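Local structure of L-hydantoinase (Arthrobacter aurescens, 1GKR) at residues H183-T188 against V284-R289; Q212-E217 against V240-G245. The protein hydrolyses the ring of 5-substituted hydantoins, aryl derivatives more readily than alkyl ones, using two zinc ions per subunit. All coordinates share one frame; numbering follows the deposited sequence.

Interaction 1: residues H183-T188 against V284-R289; sequences HAENET and VAPPVR. With ZN (zinc ion), chain E.
His183 and Glu185 face Ala285, Pro286 and Pro287 by van der Waals contact. No hydrogen bond crosses between the two segments. His183 CE1 lies 3.2 Å from Ala285 O, and the carbonyl comes at the ring obliquely. Glu185 CD is 4.1 Å from Pro286 CG, and the two side chains cross at a slant. Glu185 OE1 touches the methyl group of Ala285 at 3.9 Å to CB. Glu185 OE2 lies 4.1 Å from Pro287 CD. The peptide bond between Ala285 and Pro286 is cis.

For the metal bond, His183 CG is anti to the backbone N (chi1 175°), and His183 ND1 binds a zinc ion at 2.0 Å. His239 and the carboxylated Lys147 are further ligands of this zinc.

The polar bond on the far side of the imidazole stays within 183-188. His183 NE2 donates to Glu185 OE1 at 2.8 Å, nearly straight at 170°. The acceptor lies in the ring plane and uses its anti lone pair. The zinc bond and this second-shell carboxylate together limit the ring's rotation, and the carboxylate would probably make the imidazole a stronger zinc donor. Glu185 OE2 accepts from the side chains of Gln212 and Gln216.

In the TIM barrel of this superfamily the two-zinc site lies at the C-terminal ends of the strands, where His183 supplies one ligand. Segment 183-188 runs from strand 179-182 into helix 187-199, with Asn186 as its N-cap. Segment 284-289 is the loop between helices 275-278 and 291-303. Helix 214-231 touches both segments, and helix 205-211 packs on the loop.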
loop_
_atom_site.group_PDB
_atom_site.type_symbol
_atom_site.label_atom_id
_atom_site.label_comp_id
_atom_site.label_asym_id
_atom_site.label_seq_id
_atom_site.Cartn_x
_atom_site.Cartn_y
_atom_site.Cartn_z
ATOM N N HIS A 183 11.463 23.543 -2.386
ATOM C CA HIS A 183 12.697 22.936 -1.913
ATOM C C HIS A 183 12.167 22.221 -0.672
ATOM O O HIS A 183 11.784 22.865 0.312
ATOM C CB HIS A 183 13.716 24.007 -1.513
ATOM C CG HIS A 183 14.963 23.450 -0.900
ATOM N ND1 HIS A 183 16.207 23.590 -1.484
ATOM C CD2 HIS A 183 15.157 22.740 0.241
ATOM C CE1 HIS A 183 17.113 22.991 -0.730
ATOM N NE2 HIS A 183 16.502 22.465 0.321
ATOM N N ALA A 184 12.115 20.897 -0.707
ATOM C CA ALA A 184 11.560 20.194 0.436
ATOM C C ALA A 184 12.512 19.586 1.441
ATOM O O ALA A 184 13.082 18.524 1.209
ATOM C CB ALA A 184 10.580 19.128 -0.038
ATOM N N GLU A 185 12.673 20.274 2.566
ATOM C CA GLU A 185 13.483 19.781 3.676
ATOM C C GLU A 185 12.829 20.298 4.937
ATOM O O GLU A 185 12.000 21.196 4.879
ATOM C CB GLU A 185 14.926 20.263 3.593
ATOM C CG GLU A 185 15.715 19.571 2.502
ATOM C CD GLU A 185 17.199 19.756 2.660
ATOM O OE1 GLU A 185 17.735 20.787 2.187
ATOM O OE2 GLU A 185 17.818 18.867 3.277
ATOM N N ASN A 186 13.169 19.720 6.078
ATOM C CA ASN A 186 12.575 20.186 7.319
ATOM C C ASN A 186 13.566 21.119 8.019
ATOM O O ASN A 186 14.552 20.679 8.613
ATOM C CB ASN A 186 12.221 19.012 8.223
ATOM C CG ASN A 186 11.363 19.436 9.378
ATOM O OD1 ASN A 186 11.737 20.323 10.142
ATOM N ND2 ASN A 186 10.196 18.822 9.510
ATOM N N GLU A 187 13.290 22.414 7.927
ATOM C CA GLU A 187 14.149 23.440 8.506
ATOM C C GLU A 187 14.520 23.214 9.961
ATOM O O GLU A 187 15.686 23.218 10.339
ATOM C CB GLU A 187 13.469 24.796 8.371
ATOM C CG GLU A 187 14.183 25.902 9.085
ATOM C CD GLU A 187 14.171 27.188 8.293
ATOM O OE1 GLU A 187 14.914 27.275 7.283
ATOM O OE2 GLU A 187 13.409 28.110 8.674
ATOM N N THR A 188 13.496 23.015 10.765
ATOM C CA THR A 188 13.627 22.822 12.190
ATOM C C THR A 188 14.410 21.606 12.651
ATOM O O THR A 188 15.097 21.663 13.667
ATOM C CB THR A 188 12.233 22.822 12.788
ATOM O OG1 THR A 188 11.964 24.116 13.315
ATOM C CG2 THR A 188 12.093 21.815 13.841
ATOM N N VAL A 284 25.979 20.612 -1.393
ATOM C CA VAL A 284 24.779 21.158 -1.990
ATOM C C VAL A 284 23.590 20.778 -1.089
ATOM O O VAL A 284 23.749 19.983 -0.162
ATOM C CB VAL A 284 24.668 20.595 -3.428
ATOM C CG1 VAL A 284 24.068 19.229 -3.399
ATOM C CG2 VAL A 284 23.913 21.553 -4.320
ATOM N N ALA A 285 22.413 21.355 -1.311
ATOM C CA ALA A 285 21.259 21.017 -0.463
ATOM C C ALA A 285 20.042 20.751 -1.305
ATOM O O ALA A 285 19.648 21.606 -2.103
ATOM C CB ALA A 285 20.953 22.132 0.486
ATOM N N PRO A 286 19.418 19.573 -1.136
ATOM C CA PRO A 286 19.769 18.481 -0.220
ATOM C C PRO A 286 21.134 17.889 -0.533
ATOM O O PRO A 286 21.620 17.987 -1.657
ATOM C CB PRO A 286 18.680 17.442 -0.465
ATOM C CG PRO A 286 17.597 18.200 -1.080
ATOM C CD PRO A 286 18.286 19.178 -1.973
ATOM N N PRO A 287 21.748 17.226 0.455
ATOM C CA PRO A 287 23.067 16.602 0.311
ATOM C C PRO A 287 23.092 15.486 -0.726
ATOM O O PRO A 287 22.067 14.846 -1.000
ATOM C CB PRO A 287 23.341 16.049 1.706
ATOM C CG PRO A 287 22.496 16.889 2.602
ATOM C CD PRO A 287 21.232 17.032 1.820
ATOM N N VAL A 288 24.267 15.263 -1.307
ATOM C CA VAL A 288 24.438 14.178 -2.257
ATOM C C VAL A 288 24.380 12.952 -1.362
ATOM O O VAL A 288 24.878 12.977 -0.236
ATOM C CB VAL A 288 25.795 14.251 -2.943
ATOM C CG1 VAL A 288 26.056 12.986 -3.724
ATOM C CG2 VAL A 288 25.820 15.441 -3.869
ATOM N N ARG A 289 23.759 11.887 -1.842
ATOM C CA ARG A 289 23.619 10.691 -1.034
ATOM C C ARG A 289 24.629 9.570 -1.296
ATOM O O ARG A 289 25.581 9.729 -2.060
ATOM C CB ARG A 289 22.194 10.172 -1.173
ATOM C CG ARG A 289 21.268 10.606 -0.048
ATOM C CD ARG A 289 20.999 12.098 0.058
ATOM N NE ARG A 289 21.037 12.488 1.469
ATOM C CZ ARG A 289 20.185 13.317 2.069
ATOM N NH1 ARG A 289 19.189 13.875 1.403
ATOM N NH2 ARG A 289 20.340 13.596 3.353
HETATM ZN ZN ZN E . 17.022 24.225 -3.252
#

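Interaction 2: residues Q212-E217 against V240-G245; sequences QPVFQE and VSNPDG
Glu217 and Asn242 reach toward each other tip to tip, with carboxylate and amide planes turned 71° apart. Glu217 is extended, its CG anti to the backbone N (chi1 172°). Asn242 ND2 donates to Glu217 OE1 at 2.8 Å, bent to 132°. The acceptor lies in the amide plane, but the donor stands well above the carboxylate plane.

Ser241 meets the same carboxylate differently. Ser241 OG donates to the syn lone pair of Glu217 OE1 at 2.6 Å. Ser241 N donates to Glu217 OE2 at 3.1 Å. Three bonds therefore grip one buried carboxylate and limit its rotation. Arg289 also reaches it, which probably favours the charged form.

Asn242 is the N-cap of helix 243-254, and Asn242 OD1 makes the capping bond from Gly245 N at 2.8 Å. One side chain thus joins the carboxylate to the start of a helix. Val214 CB packs beside the amide, 3.9 Å from Asn242 ND2.

This is a second-shell site close to the zinc ligands His183 and His239. It joins the first turn of helix 214-231 to the loop after the next barrel strand, 234-237. Helix 187-199 packs against 212-217, and helix 291-303 against 240-245.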
loop_
_atom_site.group_PDB
_atom_site.type_symbol
_atom_site.label_atom_id
_atom_site.label_comp_id
_atom_site.label_asym_id
_atom_site.label_seq_id
_atom_site.Cartn_x
_atom_site.Cartn_y
_atom_site.Cartn_z
ATOM N N GLN A 212 21.428 16.737 7.563
ATOM C CA GLN A 212 20.245 16.888 6.721
ATOM C C GLN A 212 19.977 15.528 6.097
ATOM O O GLN A 212 19.988 15.386 4.886
ATOM C CB GLN A 212 20.500 17.926 5.629
ATOM C CG GLN A 212 20.997 19.263 6.171
ATOM C CD GLN A 212 21.050 20.370 5.121
ATOM O OE1 GLN A 212 21.690 21.398 5.329
ATOM N NE2 GLN A 212 20.369 20.170 4.000
ATOM N N PRO A 213 19.735 14.505 6.934
ATOM C CA PRO A 213 19.468 13.122 6.516
ATOM C C PRO A 213 18.269 12.935 5.603
ATOM O O PRO A 213 17.447 13.841 5.459
ATOM C CB PRO A 213 19.312 12.382 7.848
ATOM C CG PRO A 213 18.760 13.423 8.743
ATOM C CD PRO A 213 19.574 14.644 8.393
ATOM N N VAL A 214 18.161 11.756 4.994
ATOM C CA VAL A 214 17.055 11.504 4.086
ATOM C C VAL A 214 15.706 11.507 4.789
ATOM O O VAL A 214 14.717 11.977 4.225
ATOM C CB VAL A 214 17.194 10.152 3.317
ATOM C CG1 VAL A 214 18.578 10.005 2.756
ATOM C CG2 VAL A 214 16.878 9.014 4.212
ATOM N N PHE A 215 15.656 11.017 6.025
ATOM C CA PHE A 215 14.374 10.954 6.706
ATOM C C PHE A 215 13.709 12.319 6.819
ATOM O O PHE A 215 12.482 12.413 6.755
ATOM C CB PHE A 215 14.515 10.252 8.062
ATOM C CG PHE A 215 14.753 11.166 9.216
ATOM C CD1 PHE A 215 13.705 11.902 9.765
ATOM C CD2 PHE A 215 16.014 11.264 9.789
ATOM C CE1 PHE A 215 13.905 12.724 10.871
ATOM C CE2 PHE A 215 16.233 12.085 10.900
ATOM C CZ PHE A 215 15.178 12.816 11.443
ATOM N N GLN A 216 14.494 13.385 6.951
ATOM C CA GLN A 216 13.871 14.700 7.033
ATOM C C GLN A 216 13.538 15.220 5.637
ATOM O O GLN A 216 12.534 15.910 5.454
ATOM C CB GLN A 216 14.735 15.703 7.826
ATOM C CG GLN A 216 16.115 16.025 7.299
ATOM C CD GLN A 216 16.091 17.043 6.185
ATOM O OE1 GLN A 216 15.292 17.983 6.199
ATOM N NE2 GLN A 216 16.984 16.877 5.216
ATOM N N GLU A 217 14.346 14.869 4.640
ATOM C CA GLU A 217 14.048 15.315 3.284
ATOM C C GLU A 217 12.746 14.649 2.873
ATOM O O GLU A 217 11.847 15.272 2.304
ATOM C CB GLU A 217 15.141 14.893 2.301
ATOM C CG GLU A 217 14.785 15.177 0.847
ATOM C CD GLU A 217 15.873 14.757 -0.120
ATOM O OE1 GLU A 217 16.662 13.857 0.208
ATOM O OE2 GLU A 217 15.943 15.306 -1.231
ATOM N N VAL A 240 15.443 16.149 -5.883
ATOM C CA VAL A 240 15.198 15.042 -4.967
ATOM C C VAL A 240 16.490 14.221 -4.999
ATOM O O VAL A 240 16.900 13.731 -6.055
ATOM C CB VAL A 240 14.019 14.199 -5.441
ATOM C CG1 VAL A 240 13.905 12.930 -4.602
ATOM C CG2 VAL A 240 12.760 15.020 -5.329
ATOM N N SER A 241 17.120 14.074 -3.839
ATOM C CA SER A 241 18.410 13.396 -3.738
ATOM C C SER A 241 18.445 11.900 -3.509
ATOM O O SER A 241 19.502 11.297 -3.689
ATOM C CB SER A 241 19.212 14.003 -2.603
ATOM O OG SER A 241 18.704 13.520 -1.365
ATOM N N ASN A 242 17.330 11.302 -3.098
ATOM C CA ASN A 242 17.335 9.881 -2.787
ATOM C C ASN A 242 16.207 9.055 -3.397
ATOM O O ASN A 242 15.108 9.549 -3.613
ATOM C CB ASN A 242 17.336 9.723 -1.272
ATOM C CG ASN A 242 15.986 10.022 -0.663
ATOM O OD1 ASN A 242 15.098 9.167 -0.645
ATOM N ND2 ASN A 242 15.813 11.244 -0.177
ATOM N N PRO A 243 16.458 7.758 -3.626
ATOM C CA PRO A 243 15.512 6.807 -4.216
ATOM C C PRO A 243 14.151 6.748 -3.544
ATOM O O PRO A 243 13.116 6.701 -4.222
ATOM C CB PRO A 243 16.240 5.467 -4.104
ATOM C CG PRO A 243 17.680 5.832 -3.926
ATOM C CD PRO A 243 17.611 7.039 -3.055
ATOM N N ASP A 244 14.145 6.729 -2.216
ATOM C CA ASP A 244 12.882 6.649 -1.494
ATOM C C ASP A 244 11.976 7.850 -1.720
ATOM O O ASP A 244 10.754 7.709 -1.756
ATOM C CB ASP A 244 13.126 6.452 0.002
ATOM C CG ASP A 244 13.823 5.139 0.309
ATOM O OD1 ASP A 244 13.479 4.121 -0.327
ATOM O OD2 ASP A 244 14.710 5.118 1.190
ATOM N N GLY A 245 12.571 9.027 -1.873
ATOM C CA GLY A 245 11.778 10.215 -2.105
ATOM C C GLY A 245 11.177 10.162 -3.495
ATOM O O GLY A 245 10.027 10.567 -3.717
#

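Both contacts are buried, their centres about 8 Å apart. Interaction 1 holds a zinc ligand, whereas the side chain of Glu217 in interaction 2 is about 9 Å from a zinc ion, nearest atoms. Each contact uses a segment following a strand of the parallel sheet, 179-182 in one and 234-237 in the other. Helix 214-231 is shared: it supplies Glu217 to interaction 2 and packs on both segments of interaction 1. Across its segments interaction 1 has only nonpolar and mixed contacts with a proline-rich loop; interaction 2 is held by hydrogen bonds to a carboxylate. Arg289 NH1 forms a salt bridge with Glu217 OE1 at 2.8 Å, and Asn186 N probably hydrogen-bonds to Gln216 OE1.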